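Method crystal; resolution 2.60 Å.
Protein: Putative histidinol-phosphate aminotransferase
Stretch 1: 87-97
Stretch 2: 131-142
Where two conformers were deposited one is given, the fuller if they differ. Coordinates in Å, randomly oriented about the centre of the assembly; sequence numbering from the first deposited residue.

Stretch 1, residues 87-97: EFSSMRFVTAW
Stretch 2 (131-142) AQVSRDDCVVLA

A water takes over where the pairing of two parallel strands opens: it accepts from Ala96 N (2.9 Å) and donates to Val140 O (2.8 Å), bridging atoms that stand 4.5 Å apart. Before that point strands 92-96 and 137-142 run side by side, their N-to-C directions 26° apart and their axes 4.6 Å at closest approach. Register pairs Arg92 with Asp137, Phe93 with Cys138 and Val94 with Val139, at CA-CA distances of 4.7, 4.9 and 4.6 Å; Thr95 and Val140 have already spread to 5.3 Å. Backbone phi/psi stay extended, from -88/124 at Arg92 to -131/167 at Thr95. The hydrogen-bond ladder alternates in the parallel manner: Arg92 N to Asp136 O (3.1 Å), Cys138 N to Arg92 O (2.9 Å), Val94 N to Cys138 O (2.9 Å) and Val140 N to Val94 O (2.9 Å).

Type I turns, Phe88 to Met91 and Ser134 to Asp137, lead into the strands, closed by Met91 N to Phe88 O and Asp137 N to Ser134 O, both 3.0 Å. On one face Arg92 (t, t, p, chi4 162°) forms a two-pronged salt bridge with buried Asp137 (m): NE to OD1 and NH2 to OD2, each 2.8 Å. Ser134 N also donates to Asp137 OD2 (2.9 Å), tying the carboxylate to its own turn. Val94 (t) shares this face, its CB 4.0 Å from Val139 CG2.

On the other face Cys138 (t) sets CB over the Phe93 ring (chi1 -77°, chi2 78°), 4.1 Å from the centroid, while SG lies 3.5 Å from Phe93 CE2. Selenomethionine Met91 (m, t, p) brings SE to 4.0 Å from Cys138 CB and CE to 3.5 Å from Asp137 O. Beyond the ladder, Ala96 CB meets Leu141 CD2 (m, t) at 3.8 Å.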

# COMPACT_ATOMS: atom_id res chain seq x y z
N GLU A 87 -4.28 8.46 15.95
CA GLU A 87 -5.48 9.08 16.51
C GLU A 87 -5.46 9.08 18.04
O GLU A 87 -6.24 9.83 18.64
CB GLU A 87 -6.76 8.36 16.01
CG GLU A 87 -6.96 8.38 14.50
CD GLU A 87 -6.92 9.74 13.83
OE1 GLU A 87 -7.62 10.67 14.30
OE2 GLU A 87 -6.17 9.88 12.84
N PHE A 88 -4.60 8.25 18.67
CA PHE A 88 -4.47 8.12 20.13
C PHE A 88 -3.01 8.22 20.58
O PHE A 88 -2.59 7.51 21.50
CB PHE A 88 -5.05 6.75 20.59
CG PHE A 88 -6.43 6.41 20.10
CD1 PHE A 88 -7.51 7.27 20.32
CD2 PHE A 88 -6.69 5.18 19.51
CE1 PHE A 88 -8.79 6.94 19.88
CE2 PHE A 88 -7.98 4.84 19.10
CZ PHE A 88 -9.02 5.73 19.26
N SER A 89 -2.24 9.13 19.95
CA SER A 89 -0.79 9.29 20.11
C SER A 89 -0.36 9.64 21.54
O SER A 89 0.81 9.40 21.88
CB SER A 89 -0.25 10.35 19.14
OG SER A 89 -0.99 11.55 19.20
N SER A 90 -1.27 10.14 22.40
CA SER A 90 -0.93 10.48 23.78
C SER A 90 -1.13 9.30 24.74
O SER A 90 -0.63 9.33 25.86
CB SER A 90 -1.75 11.67 24.27
OG SER A 90 -1.34 12.84 23.59
N MSE A 91 -1.86 8.26 24.30
CA MSE A 91 -2.15 7.10 25.14
C MSE A 91 -0.93 6.16 25.30
O MSE A 91 0.00 6.16 24.48
CB MSE A 91 -3.33 6.29 24.56
CG MSE A 91 -4.61 7.11 24.34
SE MSE A 91 -6.17 6.00 23.87
CE MSE A 91 -6.75 5.55 25.65
N ARG A 92 -0.98 5.33 26.35
CA ARG A 92 0.02 4.30 26.58
C ARG A 92 -0.47 3.08 25.84
O ARG A 92 -1.61 2.65 26.02
CB ARG A 92 0.23 4.04 28.07
CG ARG A 92 1.32 3.02 28.35
CD ARG A 92 1.52 2.78 29.83
NE ARG A 92 0.42 2.03 30.45
CZ ARG A 92 0.51 1.41 31.63
NH1 ARG A 92 1.66 1.39 32.29
NH2 ARG A 92 -0.53 0.76 32.13
N PHE A 93 0.36 2.56 24.96
CA PHE A 93 0.01 1.37 24.19
C PHE A 93 0.44 0.14 24.99
O PHE A 93 1.54 0.09 25.54
CB PHE A 93 0.62 1.43 22.79
CG PHE A 93 -0.19 2.39 21.93
CD1 PHE A 93 -0.02 3.76 22.05
CD2 PHE A 93 -1.16 1.91 21.06
CE1 PHE A 93 -0.82 4.65 21.33
CE2 PHE A 93 -1.94 2.80 20.32
CZ PHE A 93 -1.78 4.16 20.47
N VAL A 94 -0.51 -0.80 25.13
CA VAL A 94 -0.33 -2.01 25.92
C VAL A 94 -0.46 -3.24 25.01
O VAL A 94 -1.50 -3.44 24.37
CB VAL A 94 -1.32 -2.04 27.10
CG1 VAL A 94 -1.28 -3.37 27.83
CG2 VAL A 94 -1.08 -0.90 28.06
N THR A 95 0.59 -4.04 24.96
CA THR A 95 0.64 -5.26 24.14
C THR A 95 1.14 -6.42 25.00
O THR A 95 1.68 -6.19 26.10
CB THR A 95 1.53 -5.05 22.90
OG1 THR A 95 2.89 -4.83 23.30
CG2 THR A 95 1.05 -3.91 22.00
N ALA A 96 0.99 -7.66 24.50
CA ALA A 96 1.49 -8.86 25.18
C ALA A 96 2.93 -9.13 24.80
O ALA A 96 3.32 -8.88 23.67
CB ALA A 96 0.63 -10.05 24.83
N TRP A 97 3.72 -9.61 25.74
CA TRP A 97 5.08 -10.02 25.48
C TRP A 97 5.47 -11.12 26.48
O TRP A 97 5.49 -10.85 27.68
CB TRP A 97 6.09 -8.88 25.49
CG TRP A 97 7.42 -9.30 24.93
CD1 TRP A 97 8.53 -9.68 25.64
CD2 TRP A 97 7.75 -9.49 23.54
NE1 TRP A 97 9.53 -10.04 24.78
CE2 TRP A 97 9.09 -9.93 23.49
CE3 TRP A 97 7.04 -9.32 22.33
CZ2 TRP A 97 9.75 -10.18 22.27
CZ3 TRP A 97 7.69 -9.59 21.13
CH2 TRP A 97 9.03 -10.00 21.11
N ALA A 131 -3.97 -6.21 35.51
CA ALA A 131 -4.56 -5.34 36.52
C ALA A 131 -4.02 -3.91 36.43
O ALA A 131 -4.63 -3.01 37.02
CB ALA A 131 -4.27 -5.90 37.90
N GLN A 132 -2.88 -3.69 35.72
CA GLN A 132 -2.24 -2.38 35.59
C GLN A 132 -2.84 -1.61 34.40
O GLN A 132 -2.51 -0.44 34.20
CB GLN A 132 -0.71 -2.50 35.45
CG GLN A 132 -0.00 -2.95 36.75
CD GLN A 132 1.50 -3.10 36.63
OE1 GLN A 132 2.24 -2.13 36.37
NE2 GLN A 132 1.99 -4.29 36.92
N VAL A 133 -3.74 -2.25 33.62
CA VAL A 133 -4.41 -1.61 32.48
C VAL A 133 -5.31 -0.49 33.01
O VAL A 133 -6.05 -0.73 33.97
CB VAL A 133 -5.21 -2.65 31.64
CG1 VAL A 133 -6.16 -1.98 30.65
CG2 VAL A 133 -4.27 -3.62 30.92
N SER A 134 -5.21 0.75 32.43
CA SER A 134 -5.98 1.95 32.85
C SER A 134 -6.73 2.56 31.67
O SER A 134 -6.51 2.17 30.54
CB SER A 134 -5.07 2.99 33.48
OG SER A 134 -4.22 3.62 32.53
N ARG A 135 -7.60 3.55 31.93
CA ARG A 135 -8.42 4.21 30.90
C ARG A 135 -7.57 5.14 30.02
O ARG A 135 -8.06 5.65 29.01
CB ARG A 135 -9.59 4.97 31.54
CG ARG A 135 -10.66 4.05 32.19
CD ARG A 135 -11.68 3.48 31.19
NE ARG A 135 -12.63 2.54 31.81
CZ ARG A 135 -13.82 2.88 32.31
NH1 ARG A 135 -14.22 4.15 32.28
NH2 ARG A 135 -14.61 1.96 32.85
N ASP A 136 -6.27 5.30 30.35
CA ASP A 136 -5.28 6.04 29.56
C ASP A 136 -4.59 5.12 28.56
O ASP A 136 -3.76 5.58 27.79
CB ASP A 136 -4.19 6.67 30.46
CG ASP A 136 -4.64 7.54 31.62
OD1 ASP A 136 -5.40 8.51 31.37
OD2 ASP A 136 -4.13 7.33 32.75
N ASP A 137 -4.89 3.81 28.62
CA ASP A 137 -4.24 2.82 27.77
C ASP A 137 -5.08 2.39 26.60
O ASP A 137 -6.30 2.27 26.70
CB ASP A 137 -3.88 1.55 28.57
CG ASP A 137 -2.94 1.73 29.76
OD1 ASP A 137 -2.24 2.78 29.82
OD2 ASP A 137 -2.90 0.83 30.63
N CYS A 138 -4.38 2.14 25.49
CA CYS A 138 -4.88 1.56 24.26
C CYS A 138 -4.31 0.14 24.18
O CYS A 138 -3.10 -0.02 24.02
CB CYS A 138 -4.53 2.40 23.05
SG CYS A 138 -5.08 1.68 21.48
N VAL A 139 -5.15 -0.86 24.43
CA VAL A 139 -4.70 -2.24 24.49
C VAL A 139 -4.87 -2.89 23.12
O VAL A 139 -5.96 -2.86 22.56
CB VAL A 139 -5.43 -3.03 25.61
CG1 VAL A 139 -4.90 -4.45 25.71
CG2 VAL A 139 -5.28 -2.32 26.96
N VAL A 140 -3.76 -3.43 22.59
CA VAL A 140 -3.69 -4.11 21.28
C VAL A 140 -3.26 -5.56 21.52
O VAL A 140 -2.11 -5.81 21.89
CB VAL A 140 -2.75 -3.38 20.27
CG1 VAL A 140 -2.67 -4.13 18.94
CG2 VAL A 140 -3.19 -1.93 20.04
N LEU A 141 -4.19 -6.51 21.36
CA LEU A 141 -3.93 -7.95 21.56
C LEU A 141 -4.40 -8.79 20.38
O LEU A 141 -5.42 -8.48 19.75
CB LEU A 141 -4.63 -8.45 22.83
CG LEU A 141 -4.15 -7.89 24.15
CD1 LEU A 141 -5.20 -8.00 25.19
CD2 LEU A 141 -2.84 -8.52 24.60
N ALA A 142 -3.68 -9.89 20.10
CA ALA A 142 -4.04 -10.85 19.06
C ALA A 142 -4.87 -11.96 19.68
O ALA A 142 -4.47 -12.51 20.71
CB ALA A 142 -2.79 -11.39 18.37
O HOH W 1 -0.37 -8.04 22.00